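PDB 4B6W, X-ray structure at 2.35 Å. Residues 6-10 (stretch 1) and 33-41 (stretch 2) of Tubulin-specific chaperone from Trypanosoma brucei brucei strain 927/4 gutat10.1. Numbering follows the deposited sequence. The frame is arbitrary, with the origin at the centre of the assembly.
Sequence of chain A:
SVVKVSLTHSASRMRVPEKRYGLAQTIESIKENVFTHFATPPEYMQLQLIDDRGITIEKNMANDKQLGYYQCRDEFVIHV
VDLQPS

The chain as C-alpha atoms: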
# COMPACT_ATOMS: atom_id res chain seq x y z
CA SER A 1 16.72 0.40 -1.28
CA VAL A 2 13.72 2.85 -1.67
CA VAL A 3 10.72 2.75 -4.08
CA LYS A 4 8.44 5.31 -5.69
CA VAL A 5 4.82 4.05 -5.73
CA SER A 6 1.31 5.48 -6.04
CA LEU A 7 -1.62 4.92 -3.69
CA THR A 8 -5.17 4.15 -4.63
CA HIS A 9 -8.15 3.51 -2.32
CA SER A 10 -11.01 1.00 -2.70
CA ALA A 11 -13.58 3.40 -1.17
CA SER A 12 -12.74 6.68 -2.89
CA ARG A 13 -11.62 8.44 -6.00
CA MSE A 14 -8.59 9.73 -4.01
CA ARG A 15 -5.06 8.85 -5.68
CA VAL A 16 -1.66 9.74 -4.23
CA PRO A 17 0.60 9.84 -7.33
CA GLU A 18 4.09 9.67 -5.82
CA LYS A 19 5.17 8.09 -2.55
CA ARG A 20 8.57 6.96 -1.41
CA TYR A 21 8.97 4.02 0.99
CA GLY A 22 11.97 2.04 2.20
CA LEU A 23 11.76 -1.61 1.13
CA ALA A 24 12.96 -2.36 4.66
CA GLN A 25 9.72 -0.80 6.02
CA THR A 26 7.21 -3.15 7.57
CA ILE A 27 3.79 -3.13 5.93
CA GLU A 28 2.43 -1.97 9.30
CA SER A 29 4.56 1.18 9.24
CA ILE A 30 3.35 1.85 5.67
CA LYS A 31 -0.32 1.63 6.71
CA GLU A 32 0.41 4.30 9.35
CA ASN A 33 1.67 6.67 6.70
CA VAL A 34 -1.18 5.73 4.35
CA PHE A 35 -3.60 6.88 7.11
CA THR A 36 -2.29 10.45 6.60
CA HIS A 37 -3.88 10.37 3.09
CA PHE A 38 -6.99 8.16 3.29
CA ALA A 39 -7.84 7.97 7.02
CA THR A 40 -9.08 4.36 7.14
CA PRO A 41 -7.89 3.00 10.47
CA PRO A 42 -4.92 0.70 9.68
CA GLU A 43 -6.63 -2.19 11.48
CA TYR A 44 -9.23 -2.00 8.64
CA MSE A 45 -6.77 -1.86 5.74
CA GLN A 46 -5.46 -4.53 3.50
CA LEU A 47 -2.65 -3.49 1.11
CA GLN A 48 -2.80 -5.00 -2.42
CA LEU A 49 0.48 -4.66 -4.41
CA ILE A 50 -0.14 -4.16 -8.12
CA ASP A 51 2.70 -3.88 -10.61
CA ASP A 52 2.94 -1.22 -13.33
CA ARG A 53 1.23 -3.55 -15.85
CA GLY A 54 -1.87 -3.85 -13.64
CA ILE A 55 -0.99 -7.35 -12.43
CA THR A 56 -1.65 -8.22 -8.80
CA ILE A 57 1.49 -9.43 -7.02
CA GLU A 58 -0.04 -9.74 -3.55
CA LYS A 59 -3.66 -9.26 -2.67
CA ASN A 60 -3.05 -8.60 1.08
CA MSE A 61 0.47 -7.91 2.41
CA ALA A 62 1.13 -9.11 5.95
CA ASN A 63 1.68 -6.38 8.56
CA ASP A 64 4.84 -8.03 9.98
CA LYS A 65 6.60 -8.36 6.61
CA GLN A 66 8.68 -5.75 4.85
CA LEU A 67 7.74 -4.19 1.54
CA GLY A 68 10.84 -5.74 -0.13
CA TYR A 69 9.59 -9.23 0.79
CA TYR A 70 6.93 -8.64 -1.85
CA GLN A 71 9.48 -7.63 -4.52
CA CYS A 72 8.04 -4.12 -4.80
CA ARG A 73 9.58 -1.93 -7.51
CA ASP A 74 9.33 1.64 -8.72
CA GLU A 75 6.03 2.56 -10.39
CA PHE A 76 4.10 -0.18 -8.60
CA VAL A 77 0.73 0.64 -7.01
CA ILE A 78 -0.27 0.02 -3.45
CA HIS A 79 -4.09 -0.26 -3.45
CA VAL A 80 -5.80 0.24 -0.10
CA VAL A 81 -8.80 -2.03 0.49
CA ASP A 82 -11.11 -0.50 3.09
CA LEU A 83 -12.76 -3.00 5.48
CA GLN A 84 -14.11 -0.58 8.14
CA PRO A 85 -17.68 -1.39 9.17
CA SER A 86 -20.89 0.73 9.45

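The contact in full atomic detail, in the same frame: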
# COMPACT_ATOMS: atom_id res chain seq x y z
N SER A 6 2.51 4.67 -6.23
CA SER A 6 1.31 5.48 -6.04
C SER A 6 0.31 4.77 -5.13
O SER A 6 0.40 3.59 -4.90
CB SER A 6 0.68 5.91 -7.37
OG SER A 6 0.58 4.83 -8.26
N LEU A 7 -0.64 5.51 -4.59
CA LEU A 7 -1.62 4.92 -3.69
C LEU A 7 -2.97 5.18 -4.28
O LEU A 7 -3.27 6.32 -4.70
CB LEU A 7 -1.56 5.53 -2.31
CG LEU A 7 -0.28 5.48 -1.49
CD1 LEU A 7 -0.48 6.28 -0.18
CD2 LEU A 7 0.10 4.05 -1.21
N THR A 8 -3.77 4.12 -4.28
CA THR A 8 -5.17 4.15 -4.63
C THR A 8 -5.98 3.63 -3.42
O THR A 8 -5.41 3.06 -2.50
CB THR A 8 -5.45 3.30 -5.88
OG1 THR A 8 -5.05 1.95 -5.62
CG2 THR A 8 -4.68 3.84 -7.08
N HIS A 9 -7.29 3.82 -3.45
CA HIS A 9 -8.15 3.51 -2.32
C HIS A 9 -9.46 2.90 -2.78
O HIS A 9 -10.14 3.51 -3.55
CB HIS A 9 -8.45 4.81 -1.54
CG HIS A 9 -9.16 4.57 -0.24
ND1 HIS A 9 -10.31 5.25 0.12
CD2 HIS A 9 -8.90 3.71 0.77
CE1 HIS A 9 -10.71 4.81 1.30
NE2 HIS A 9 -9.88 3.86 1.71
N SER A 10 -9.81 1.73 -2.26
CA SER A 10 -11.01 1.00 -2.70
C SER A 10 -12.35 1.70 -2.45
O SER A 10 -13.37 1.30 -3.03
CB SER A 10 -11.07 -0.39 -2.06
OG SER A 10 -11.44 -0.35 -0.69
N ASN A 33 1.48 5.59 7.65
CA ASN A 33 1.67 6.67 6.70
C ASN A 33 0.51 6.86 5.74
O ASN A 33 0.06 7.98 5.51
CB ASN A 33 2.93 6.45 5.89
CG ASN A 33 3.23 7.61 5.02
OD1 ASN A 33 3.06 7.54 3.79
ND2 ASN A 33 3.61 8.71 5.64
N VAL A 34 0.01 5.75 5.22
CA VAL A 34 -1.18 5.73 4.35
C VAL A 34 -2.39 6.41 5.01
O VAL A 34 -3.16 7.09 4.35
CB VAL A 34 -1.52 4.29 3.89
CG1 VAL A 34 -2.84 4.27 3.15
CG2 VAL A 34 -0.43 3.77 2.98
N PHE A 35 -2.53 6.24 6.33
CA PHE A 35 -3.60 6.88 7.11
C PHE A 35 -3.60 8.40 6.97
O PHE A 35 -4.64 9.03 7.01
CB PHE A 35 -3.49 6.49 8.59
CG PHE A 35 -4.52 7.14 9.48
CD1 PHE A 35 -4.30 8.42 10.01
CD2 PHE A 35 -5.69 6.48 9.79
CE1 PHE A 35 -5.24 9.04 10.85
CE2 PHE A 35 -6.65 7.08 10.63
CZ PHE A 35 -6.42 8.37 11.17
N THR A 36 -2.41 8.99 6.80
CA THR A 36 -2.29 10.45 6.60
C THR A 36 -3.01 10.93 5.30
O THR A 36 -3.42 12.08 5.21
CB THR A 36 -0.80 10.96 6.70
OG1 THR A 36 -0.04 10.55 5.57
CG2 THR A 36 -0.13 10.39 7.93
N HIS A 37 -3.19 10.04 4.34
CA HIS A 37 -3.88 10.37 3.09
C HIS A 37 -5.34 9.92 3.03
O HIS A 37 -6.18 10.66 2.58
CB HIS A 37 -3.13 9.77 1.89
CG HIS A 37 -1.70 10.22 1.77
ND1 HIS A 37 -1.35 11.49 1.37
CD2 HIS A 37 -0.54 9.57 2.04
CE1 HIS A 37 -0.04 11.59 1.37
NE2 HIS A 37 0.48 10.44 1.77
N PHE A 38 -5.64 8.70 3.45
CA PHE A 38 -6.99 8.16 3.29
C PHE A 38 -7.83 8.07 4.58
O PHE A 38 -9.06 8.26 4.53
CB PHE A 38 -6.95 6.84 2.53
CG PHE A 38 -6.35 6.96 1.15
CD1 PHE A 38 -6.64 8.05 0.33
CD2 PHE A 38 -5.50 6.02 0.67
CE1 PHE A 38 -6.04 8.16 -0.96
CE2 PHE A 38 -4.95 6.14 -0.60
CZ PHE A 38 -5.23 7.22 -1.41
N ALA A 39 -7.18 7.84 5.71
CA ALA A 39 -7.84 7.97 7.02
C ALA A 39 -8.80 6.82 7.31
O ALA A 39 -9.75 7.00 8.04
CB ALA A 39 -8.57 9.35 7.17
N THR A 40 -8.56 5.66 6.68
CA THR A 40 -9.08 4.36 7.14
C THR A 40 -8.20 3.99 8.31
O THR A 40 -6.98 4.06 8.17
CB THR A 40 -8.90 3.23 6.07
OG1 THR A 40 -9.53 3.60 4.84
CG2 THR A 40 -9.53 1.90 6.56
N PRO A 41 -8.78 3.57 9.46
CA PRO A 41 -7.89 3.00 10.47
C PRO A 41 -7.09 1.82 9.90
O PRO A 41 -7.63 1.00 9.19
CB PRO A 41 -8.84 2.52 11.57
CG PRO A 41 -10.13 3.21 11.33
CD PRO A 41 -10.20 3.50 9.85

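Two aromatic rings lock this contact by a reciprocal arrangement, each ring covered by the methylene that carries the other. The rings of His9 and Phe38 form an offset stack, their centroids 4.9 Å apart and their planes inclined by 17°. The offset slides each ring over its partner's CB: His9 CB lies 3.8 Å from the centroid of the Phe38 ring, 8° off the normal, and Phe38 CB lies 4.1 Å from the centroid of the His9 ring, 10° off the normal. Both are CH-pi contacts, so a single pairing uses two ring faces and two aliphatic carbons.

The example illustrates how a strand can present alternate side chains to a neighbouring segment. Leu7 and His9 point their CA-to-CB bonds toward the second stretch, whereas that of Thr8 points away; Thr8 contributes chiefly its carbonyl, with Thr8 O 3.6 Å from Phe38 CE2. Phe38, buried and with chi1 in the m rotamer, reaches both inward-facing strand residues, for its CE2 also lies 3.8 Å from Leu7 CB. Leu7, extended in an m,t rotamer, carries the apolar contact onward: its CD1 packs 4.0 Å from Val34 CG2 on the helix and 4.0 Å from His37 CD2. A branched aliphatic chain suits this buried position, since it fills space without leaving a polar group unpaired.

Histidine is equally apt at its own site, combining a flat face for stacking with nitrogens that can be satisfied. His9 NE2 donates a hydrogen bond to Thr40 OG1 at 3.2 Å, with an N-H...acceptor angle of 139°, well short of linear. Within the second stretch, the amides of His37 and Phe38 both bond to Val34 O, from His37 N at 3.0 Å and Phe38 N at 3.1 Å, tying Phe38 back to the helix. Altogether the two stretches bury 319 Å², counting both sides.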